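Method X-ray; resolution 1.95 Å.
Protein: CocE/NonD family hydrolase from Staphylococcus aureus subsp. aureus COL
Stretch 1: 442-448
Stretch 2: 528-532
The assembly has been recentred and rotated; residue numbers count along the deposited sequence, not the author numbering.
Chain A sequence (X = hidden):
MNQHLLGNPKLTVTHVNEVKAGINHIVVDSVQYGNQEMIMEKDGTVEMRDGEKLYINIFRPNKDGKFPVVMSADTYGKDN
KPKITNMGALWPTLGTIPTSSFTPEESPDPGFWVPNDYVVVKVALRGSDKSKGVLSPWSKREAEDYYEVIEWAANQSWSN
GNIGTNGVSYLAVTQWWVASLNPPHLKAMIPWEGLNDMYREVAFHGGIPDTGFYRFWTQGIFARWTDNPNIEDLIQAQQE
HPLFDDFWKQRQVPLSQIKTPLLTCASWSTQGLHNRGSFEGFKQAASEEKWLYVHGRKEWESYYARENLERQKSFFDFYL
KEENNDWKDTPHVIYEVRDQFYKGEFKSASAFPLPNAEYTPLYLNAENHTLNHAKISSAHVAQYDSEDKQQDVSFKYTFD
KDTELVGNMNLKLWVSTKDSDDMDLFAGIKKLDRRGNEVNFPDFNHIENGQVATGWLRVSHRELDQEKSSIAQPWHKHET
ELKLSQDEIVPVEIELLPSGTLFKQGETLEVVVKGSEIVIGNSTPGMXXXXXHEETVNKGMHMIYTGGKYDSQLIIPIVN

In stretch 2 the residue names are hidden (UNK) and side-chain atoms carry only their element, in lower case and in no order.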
# COMPACT_ATOMS: atom_id res chain seq x y z
N PRO A 442 -14.57 -1.97 1.96
CA PRO A 442 -13.62 -1.86 0.88
C PRO A 442 -12.37 -2.73 1.20
O PRO A 442 -11.85 -2.73 2.32
CB PRO A 442 -13.29 -0.35 0.85
CG PRO A 442 -14.46 0.29 1.53
CD PRO A 442 -14.82 -0.64 2.57
N ASP A 443 -11.85 -3.39 0.16
CA ASP A 443 -10.77 -4.35 0.34
C ASP A 443 -10.04 -4.39 -0.99
O ASP A 443 -10.39 -3.67 -1.93
CB ASP A 443 -11.38 -5.70 0.74
CG ASP A 443 -10.42 -6.62 1.51
OD1 ASP A 443 -9.18 -6.50 1.39
OD2 ASP A 443 -10.94 -7.50 2.22
N PHE A 444 -8.98 -5.15 -1.07
CA PHE A 444 -8.13 -5.14 -2.29
C PHE A 444 -8.73 -6.05 -3.40
O PHE A 444 -9.21 -7.14 -3.13
CB PHE A 444 -6.74 -5.58 -1.94
CG PHE A 444 -5.76 -5.43 -3.07
CD1 PHE A 444 -5.25 -6.55 -3.67
CD2 PHE A 444 -5.37 -4.19 -3.50
CE1 PHE A 444 -4.30 -6.43 -4.69
CE2 PHE A 444 -4.47 -4.05 -4.52
CZ PHE A 444 -3.96 -5.19 -5.13
N ASN A 445 -8.68 -5.66 -4.67
CA ASN A 445 -8.24 -4.38 -5.17
C ASN A 445 -9.51 -3.64 -5.62
O ASN A 445 -10.14 -3.98 -6.67
CB ASN A 445 -7.20 -4.64 -6.32
CG ASN A 445 -6.61 -3.38 -6.88
OD1 ASN A 445 -7.05 -2.28 -6.50
ND2 ASN A 445 -5.65 -3.50 -7.83
N HIS A 446 -9.89 -2.62 -4.83
CA HIS A 446 -11.17 -1.90 -5.02
C HIS A 446 -12.38 -2.84 -5.09
O HIS A 446 -13.23 -2.68 -5.94
CB HIS A 446 -11.14 -0.97 -6.24
CG HIS A 446 -10.20 0.19 -6.06
ND1 HIS A 446 -8.83 0.03 -6.08
CD2 HIS A 446 -10.43 1.49 -5.80
CE1 HIS A 446 -8.27 1.20 -5.83
NE2 HIS A 446 -9.22 2.11 -5.66
N ILE A 447 -12.39 -3.86 -4.25
CA ILE A 447 -13.58 -4.69 -4.10
C ILE A 447 -14.43 -4.12 -2.97
O ILE A 447 -13.93 -3.40 -2.13
CB ILE A 447 -13.28 -6.21 -3.86
CG1 ILE A 447 -12.59 -6.46 -2.49
CG2 ILE A 447 -12.45 -6.75 -5.05
CD1 ILE A 447 -12.41 -8.04 -2.19
N GLU A 448 -15.73 -4.33 -3.06
CA GLU A 448 -16.67 -3.80 -2.05
C GLU A 448 -17.26 -4.88 -1.16
O GLU A 448 -17.96 -4.56 -0.18
CB GLU A 448 -17.77 -2.98 -2.72
CG GLU A 448 -17.16 -1.80 -3.50
CD GLU A 448 -18.15 -0.80 -4.03
OE1 GLU A 448 -19.39 -1.02 -3.96
OE2 GLU A 448 -17.67 0.25 -4.55
N UNK A 528 -6.53 -9.64 -13.88
CA UNK A 528 -6.03 -10.03 -12.56
C UNK A 528 -5.57 -8.82 -11.73
O UNK A 528 -4.40 -8.71 -11.36
c UNK A 528 -4.92 -11.10 -12.70
c UNK A 528 -4.87 -14.97 -13.77
n UNK A 528 -3.97 -15.72 -14.76
c UNK A 528 -4.34 -13.50 -13.49
c UNK A 528 -5.49 -12.49 -13.17
N UNK A 529 -6.52 -7.96 -11.38
CA UNK A 529 -6.19 -6.78 -10.57
C UNK A 529 -6.03 -7.09 -9.08
O UNK A 529 -5.41 -6.32 -8.36
c UNK A 529 -7.33 -5.13 -12.13
c UNK A 529 -7.26 -5.65 -10.70
o UNK A 529 -8.50 -6.18 -10.31
N UNK A 530 -6.59 -8.23 -8.63
CA UNK A 530 -6.45 -8.63 -7.23
C UNK A 530 -5.35 -9.68 -7.10
O UNK A 530 -4.98 -10.36 -8.08
c UNK A 530 -9.32 -9.75 -4.92
n UNK A 530 -10.45 -12.04 -3.67
n UNK A 530 -9.74 -11.28 -1.66
c UNK A 530 -9.85 -11.12 -2.94
c UNK A 530 -7.91 -9.39 -5.28
n UNK A 530 -9.36 -10.02 -3.50
c UNK A 530 -7.80 -9.12 -6.75
N UNK A 531 -4.79 -9.83 -5.89
CA UNK A 531 -3.92 -11.01 -5.63
C UNK A 531 -4.69 -12.29 -5.95
O UNK A 531 -5.93 -12.29 -5.87
c UNK A 531 -3.36 -11.01 -4.18
o UNK A 531 -7.43 -10.26 -0.17
c UNK A 531 -5.49 -9.47 -1.36
c UNK A 531 -6.47 -10.45 -1.19
c UNK A 531 -4.44 -10.82 -3.12
c UNK A 531 -5.42 -11.79 -2.93
c UNK A 531 -6.42 -11.62 -1.95
c UNK A 531 -4.49 -9.66 -2.34
N UNK A 532 -3.96 -13.32 -6.39
CA UNK A 532 -4.44 -14.70 -6.44
C UNK A 532 -3.33 -15.60 -5.89
O UNK A 532 -2.15 -15.19 -5.84
c UNK A 532 -6.01 -14.28 -8.39
o UNK A 532 -7.20 -13.82 -10.37
o UNK A 532 -5.88 -15.55 -10.45
c UNK A 532 -6.39 -14.59 -9.84
c UNK A 532 -4.82 -15.07 -7.87
O HOH W 1 -9.66 -10.19 1.85
O HOH W 2 -7.16 -8.18 1.27
O HOH W 3 -10.07 -6.46 -7.99

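Position 528 carries four carbons in an unbranched row that ends in a single nitrogen, the pattern of a lysine. The residue is exposed, touches a crystal neighbour and is out of reach of stretch 1, its side chain coming no nearer than 9.1 Å; Lys-528 therefore adds nothing to the contact.

At position 529 the side chain is short: one carbon bearing one oxygen and one further carbon, three atoms branched at CB. Its backbone O accepts a hydrogen bond from Asn-445 ND2 at 2.9 Å, and CB lies 3.9 Å from the same ND2. The branch with a single hydroxyl and a methyl identifies Thr-529. Its OG1 is 2.8 Å from water 3, which in turn donates to Asn-445 O, also at 2.8 Å, so the residue meets Asn-445 both directly and through solvent.

Position 530 has three carbons, a nitrogen, and then a carbon carrying two more nitrogens, a planar guanidinium on an extended chain. The in-chain nitrogen sits 2.9 Å from Phe-444 O, and the group has Ile-447 CD1 over one face. This is Arg-530, with chi1 to chi3 all t. The NE to Phe-444 O hydrogen bond is weak, bent to 126° at the hydrogen, although the carbonyl lies near the guanidinium plane. Arg-530 NH2 also donates to an oxygen on the next side chain, 2.9 Å away.

That side chain, at position 531, is one carbon followed by a six-carbon ring bearing one oxygen. A ring carbon comes within 3.5 Å of Phe-444 CD1; the CA-to-CB bond points sideways, but the end of the side chain comes nearer, its oxygen 4.4 Å from Asp-443 OD1. The phenol ring marks Tyr-531. Its plane lies 27° from that of Phe-444, but the rings are slid apart, with centroids separated by 5.7 Å, and barely overlap.

Position 532 shows three carbons, the third carrying two oxygens: a carboxylate on a two-methylene arm, hence Glu-532. It does not reach stretch 1.

The contact thus rests on three consecutive residues, 529 to 531. The cis peptide bond between Phe-444 and Asn-445 lies within the segment they meet, where Phe-444 O and the Asn-445 amide serve as polar partners while the Phe-444 ring packs against Tyr-531. Asn-445 OD1 accepts from His-446 ND1 at 2.9 Å, so both ends of the amide are used. Two waters complete the junction: water 1 donates to Asp-443 OD2 and Tyr-531 OH, each at 3.0 Å, whereas water 2 accepts from Tyr-531 OH at 2.5 Å and donates to Asp-443 OD1 at 2.6 Å, linking groups otherwise too far apart to bond directly.

Stretch 2, residues 528-532: KTRYE
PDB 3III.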